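Side-chain contacts in protein synthesis inhibitor, putative (Thermotoga maritima, PDB 2B33), which is a putative endoribonuclease of the RutC (YjgF-like) family that binds calcium and probably has a deaminase-type activity: residues Val33-Asn37 against Met38-Ser42; Phe90-Ser93 against Met94-Gln98. All blocks are in the same frame, centred on the assembly; numbering follows the deposited sequence.

Contact 1: Val33-Asn37 against Met38-Ser42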
loop_
_atom_site.group_PDB
_atom_site.type_symbol
_atom_site.label_atom_id
_atom_site.label_comp_id
_atom_site.label_asym_id
_atom_site.label_seq_id
_atom_site.Cartn_x
_atom_site.Cartn_y
_atom_site.Cartn_z
ATOM N N VAL A 33 -1.624 14.562 -0.793
ATOM C CA VAL A 33 -1.551 15.120 -2.140
ATOM C C VAL A 33 -2.904 14.900 -2.798
ATOM O O VAL A 33 -3.389 13.775 -2.852
ATOM C CB VAL A 33 -0.470 14.432 -3.005
ATOM C CG1 VAL A 33 -0.416 15.037 -4.424
ATOM C CG2 VAL A 33 0.890 14.544 -2.350
ATOM N N VAL A 34 -3.501 15.980 -3.292
ATOM C CA VAL A 34 -4.786 15.924 -3.963
ATOM C C VAL A 34 -4.553 16.075 -5.463
ATOM O O VAL A 34 -3.944 17.048 -5.904
ATOM C CB VAL A 34 -5.736 17.038 -3.453
ATOM C CG1 VAL A 34 -7.055 17.078 -4.258
ATOM C CG2 VAL A 34 -6.020 16.845 -1.973
ATOM N N VAL A 35 -5.029 15.099 -6.229
ATOM C CA VAL A 35 -4.948 15.125 -7.687
ATOM C C VAL A 35 -6.356 14.816 -8.212
ATOM O O VAL A 35 -6.895 13.730 -7.985
ATOM C CB VAL A 35 -3.839 14.177 -8.247
ATOM C CG1 VAL A 35 -3.984 12.735 -7.747
ATOM C CG2 VAL A 35 -3.794 14.238 -9.775
ATOM N N GLY A 36 -6.956 15.795 -8.888
ATOM C CA GLY A 36 -8.315 15.664 -9.400
ATOM C C GLY A 36 -9.274 15.530 -8.232
ATOM O O GLY A 36 -9.266 16.361 -7.325
ATOM N N ASN A 37 -10.068 14.461 -8.240
ATOM C CA ASN A 37 -11.006 14.174 -7.153
ATOM C C ASN A 37 -10.456 13.179 -6.121
ATOM O O ASN A 37 -11.206 12.743 -5.255
ATOM C CB ASN A 37 -12.373 13.699 -7.708
ATOM C CG ASN A 37 -12.337 12.291 -8.341
ATOM O OD1 ASN A 37 -11.291 11.646 -8.449
ATOM N ND2 ASN A 37 -13.508 11.823 -8.771
ATOM N N MET A 38 -9.163 12.838 -6.219
ATOM C CA MET A 38 -8.506 11.871 -5.329
ATOM C C MET A 38 -7.505 12.481 -4.355
ATOM O O MET A 38 -6.764 13.376 -4.732
ATOM C CB MET A 38 -7.702 10.874 -6.157
ATOM C CG MET A 38 -8.495 10.039 -7.134
ATOM S SD MET A 38 -7.463 8.794 -7.920
ATOM C CE MET A 38 -7.007 7.704 -6.555
ATOM N N MET A 39 -7.453 11.947 -3.132
ATOM C CA MET A 39 -6.468 12.362 -2.121
ATOM C C MET A 39 -5.680 11.150 -1.632
ATOM O O MET A 39 -6.269 10.123 -1.325
ATOM C CB MET A 39 -7.121 13.044 -0.916
ATOM C CG MET A 39 -6.114 13.345 0.216
ATOM S SD MET A 39 -6.748 14.195 1.656
ATOM C CE MET A 39 -7.074 15.814 1.020
ATOM N N PHE A 40 -4.359 11.293 -1.531
ATOM C CA PHE A 40 -3.479 10.246 -1.031
ATOM C C PHE A 40 -2.885 10.762 0.278
ATOM O O PHE A 40 -2.048 11.648 0.252
ATOM C CB PHE A 40 -2.372 9.960 -2.043
ATOM C CG PHE A 40 -2.863 9.399 -3.356
ATOM C CD1 PHE A 40 -3.297 10.246 -4.373
ATOM C CD2 PHE A 40 -2.863 8.027 -3.584
ATOM C CE1 PHE A 40 -3.740 9.731 -5.586
ATOM C CE2 PHE A 40 -3.303 7.505 -4.797
ATOM C CZ PHE A 40 -3.735 8.360 -5.799
ATOM N N VAL A 41 -3.327 10.220 1.411
ATOM C CA VAL A 41 -2.859 10.664 2.726
ATOM C C VAL A 41 -1.658 9.842 3.219
ATOM O O VAL A 41 -1.629 8.614 3.082
ATOM C CB VAL A 41 -3.984 10.585 3.792
ATOM C CG1 VAL A 41 -3.497 11.131 5.134
ATOM C CG2 VAL A 41 -5.224 11.363 3.336
ATOM N N SER A 42 -0.685 10.542 3.803
ATOM C CA SER A 42 0.519 9.935 4.362
ATOM C C SER A 42 0.185 9.177 5.646
ATOM O O SER A 42 -0.751 9.531 6.350
ATOM C CB SER A 42 1.555 11.015 4.679
ATOM O OG SER A 42 2.133 11.537 3.505
#

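Contact 2: Phe90-Ser93 against Met94-Gln98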
loop_
_atom_site.group_PDB
_atom_site.type_symbol
_atom_site.label_atom_id
_atom_site.label_comp_id
_atom_site.label_asym_id
_atom_site.label_seq_id
_atom_site.Cartn_x
_atom_site.Cartn_y
_atom_site.Cartn_z
ATOM N N PHE A 90 -1.024 -0.258 9.910
ATOM C CA PHE A 90 0.229 -0.921 10.239
ATOM C C PHE A 90 0.291 -0.902 11.747
ATOM O O PHE A 90 -0.089 0.104 12.347
ATOM C CB PHE A 90 1.434 -0.157 9.706
ATOM C CG PHE A 90 1.432 0.031 8.219
ATOM C CD1 PHE A 90 1.844 -1.001 7.375
ATOM C CD2 PHE A 90 1.048 1.250 7.659
ATOM C CE1 PHE A 90 1.854 -0.831 5.991
ATOM C CE2 PHE A 90 1.057 1.434 6.279
ATOM C CZ PHE A 90 1.464 0.391 5.442
ATOM N N THR A 91 0.750 -2.005 12.348
ATOM C CA THR A 91 0.941 -2.113 13.801
ATOM C C THR A 91 2.202 -2.913 14.090
ATOM O O THR A 91 2.834 -3.425 13.180
ATOM C CB THR A 91 -0.260 -2.798 14.539
ATOM O OG1 THR A 91 -0.504 -4.103 13.997
ATOM C CG2 THR A 91 -1.505 -1.974 14.405
ATOM N N THR A 92 2.595 -2.971 15.354
ATOM C CA THR A 92 3.730 -3.801 15.771
ATOM C C THR A 92 3.243 -5.136 16.340
ATOM O O THR A 92 4.048 -6.036 16.557
ATOM C CB THR A 92 4.633 -3.081 16.787
ATOM O OG1 THR A 92 3.825 -2.505 17.822
ATOM C CG2 THR A 92 5.428 -1.992 16.088
ATOM N N SER A 93 1.932 -5.262 16.553
ATOM C CA SER A 93 1.349 -6.474 17.107
ATOM C C SER A 93 -0.123 -6.618 16.763
ATOM O O SER A 93 -0.879 -5.659 16.876
ATOM C CB SER A 93 1.458 -6.449 18.626
ATOM O OG SER A 93 0.805 -7.572 19.195
ATOM N N MET A 94 -0.532 -7.831 16.388
ATOM C CA MET A 94 -1.945 -8.120 16.114
ATOM C C MET A 94 -2.822 -8.167 17.369
ATOM O O MET A 94 -4.059 -8.111 17.245
ATOM C CB MET A 94 -2.116 -9.404 15.293
ATOM C CG MET A 94 -1.784 -9.221 13.832
ATOM S SD MET A 94 -2.839 -7.996 13.052
ATOM C CE MET A 94 -1.999 -7.828 11.530
ATOM N N ASP A 95 -2.194 -8.251 18.552
ATOM C CA ASP A 95 -2.894 -8.177 19.844
ATOM C C ASP A 95 -3.774 -6.926 19.965
ATOM O O ASP A 95 -4.741 -6.923 20.726
ATOM C CB ASP A 95 -1.892 -8.153 21.013
ATOM C CG ASP A 95 -1.097 -9.418 21.134
ATOM O OD1 ASP A 95 -1.420 -10.373 20.413
ATOM O OD2 ASP A 95 -0.149 -9.449 21.951
ATOM N N TYR A 96 -3.412 -5.870 19.237
ATOM C CA TYR A 96 -4.158 -4.612 19.205
ATOM C C TYR A 96 -5.363 -4.564 18.248
ATOM O O TYR A 96 -6.076 -3.561 18.230
ATOM C CB TYR A 96 -3.211 -3.462 18.798
ATOM C CG TYR A 96 -1.928 -3.359 19.611
ATOM C CD1 TYR A 96 -1.949 -3.467 21.000
ATOM C CD2 TYR A 96 -0.705 -3.106 18.994
ATOM C CE1 TYR A 96 -0.775 -3.374 21.751
ATOM C CE2 TYR A 96 0.475 -3.003 19.747
ATOM C CZ TYR A 96 0.425 -3.136 21.122
ATOM O OH TYR A 96 1.569 -3.038 21.872
ATOM N N PHE A 97 -5.588 -5.625 17.469
ATOM C CA PHE A 97 -6.660 -5.668 16.461
ATOM C C PHE A 97 -8.040 -5.274 16.980
ATOM O O PHE A 97 -8.646 -4.326 16.467
ATOM C CB PHE A 97 -6.730 -7.062 15.832
ATOM C CG PHE A 97 -7.708 -7.180 14.689
ATOM C CD1 PHE A 97 -7.371 -6.708 13.423
ATOM C CD2 PHE A 97 -8.943 -7.795 14.863
ATOM C CE1 PHE A 97 -8.249 -6.828 12.356
ATOM C CE2 PHE A 97 -9.830 -7.923 13.799
ATOM C CZ PHE A 97 -9.478 -7.437 12.540
ATOM N N GLN A 98 -8.517 -5.995 17.997
ATOM C CA GLN A 98 -9.853 -5.763 18.574
ATOM C C GLN A 98 -10.059 -4.322 19.050
ATOM O O GLN A 98 -11.036 -3.671 18.665
ATOM C CB GLN A 98 -10.172 -6.756 19.712
ATOM C CG GLN A 98 -10.691 -8.155 19.271
ATOM C CD GLN A 98 -9.697 -9.002 18.452
ATOM O OE1 GLN A 98 -8.470 -8.906 18.616
ATOM N NE2 GLN A 98 -10.241 -9.862 17.585
HETATM O O HOH W 1 3.915 -4.235 20.595
#

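Contact 1: Val33-Asn37 against Met38-Ser42
Val35 and Phe40 meet on one face of a tight antiparallel hairpin, where the CG1 methyl of the valine sits at the rim of the phenyl ring, near its plane, 3.7 Å from Phe40 CE1. The valine holds that methyl between its own backbone N and carbonyl carbon (chi1 54°), which points it across to the ring on the partner strand. Val33 O lies in the plane of the Phe40 ring, at its edge, 3.8 Å from Phe40 CD1. Val33 and Met38 project from this same face; the Met38 chain leads away from the hairpin partner to pack on Ile134 and Val136 of the adjoining strand. On the reverse face Val34 and Met39 form a non-hydrogen-bonded pair. Met39 extends straight through chi2 and then bends at chi3 (-70°), bringing its terminal methyl back against the valine: Val34 CG2 and Met39 CE are 3.3 Å apart, tighter than ordinary van der Waals contact. Val17, Leu74 and Phe79 adjoin the Met39 side chain. The backbones are tied by reciprocal bonds between Val33 and Phe40, and between Val35 and Met38. Val35 N to Met38 O (2.9 Å) and Met38 N to Val35 O (3.0 Å) close the turn end of the ladder. Gly36, with positive phi, and Asn37 take the corner. The arrangement is a two-residue β-hairpin closed by a type II′ turn, the Val34 and Met39 face turned toward helix 59-76 through Met39, and the Val33, Val35 and Phe40 face toward a second subunit.

Contact 2: Phe90-Ser93 against Met94-Gln98
With chi1 at 176°, Ser93 swings OG away from its own N and forward to the next peptide groups, where it accepts a hydrogen bond from Asp95 N at 3.1 Å, forming an ST turn. Asp95 CG also lies 3.3 Å from Ser93 OG. Replacing Ser93 by alanine removes OG, and Asp95 N would probably lose its side-chain acceptor, leaving the turn freer to shift. Tyr96, with chi1 -52°, brings its ring back alongside Thr91-Ser93: Tyr96 CE2 lies 3.8 Å from Ser93 CB, while Ser93 O approaches Tyr96 CD2 obliquely. That carbonyl receives two weak hydrogen bonds, from Tyr96 N at 3.5 Å and from Thr91 OG1 at 3.3 Å. Thr92 OG1 reaches the ring edge in its plane, and a water bridges this hydroxyl to Tyr96 OH, 2.9 Å from the phenol oxygen. Met94 leads to the other side, onto Phe117 of strand 114-119 and Leu123 of the third subunit, whose Gln122 OE1 accepts a hydrogen bond from Met94 N. The turn thus connects strand 84-91 to helix 97-108, the first connection of a β-α-β unit completed by strand 114-119, the parallel neighbour of strand 84-91.

Overall arrangement
Contact 1 precedes contact 2 along the chain, and the two lie on opposite sides of its centre, their own centres 27 Å apart and their nearest atoms about 8 Å apart without touching. Both reach the same mixed sheet, in which strand 129-136 runs between strand 38-44 and strand 84-91. The hairpin of 33-42 occupies the second and third places in the strand order, whereas 90-98 leaves the fifth, strand 84-91, for helix 97-108. Each also meets neighbouring subunits: contact 1 packs on the second; contact 2 meets the third through Met94, and its Phe90 packs on the second. The two local turns therefore shape separate parts of one sheet-and-helix subunit and both contribute to the three-chain assembly.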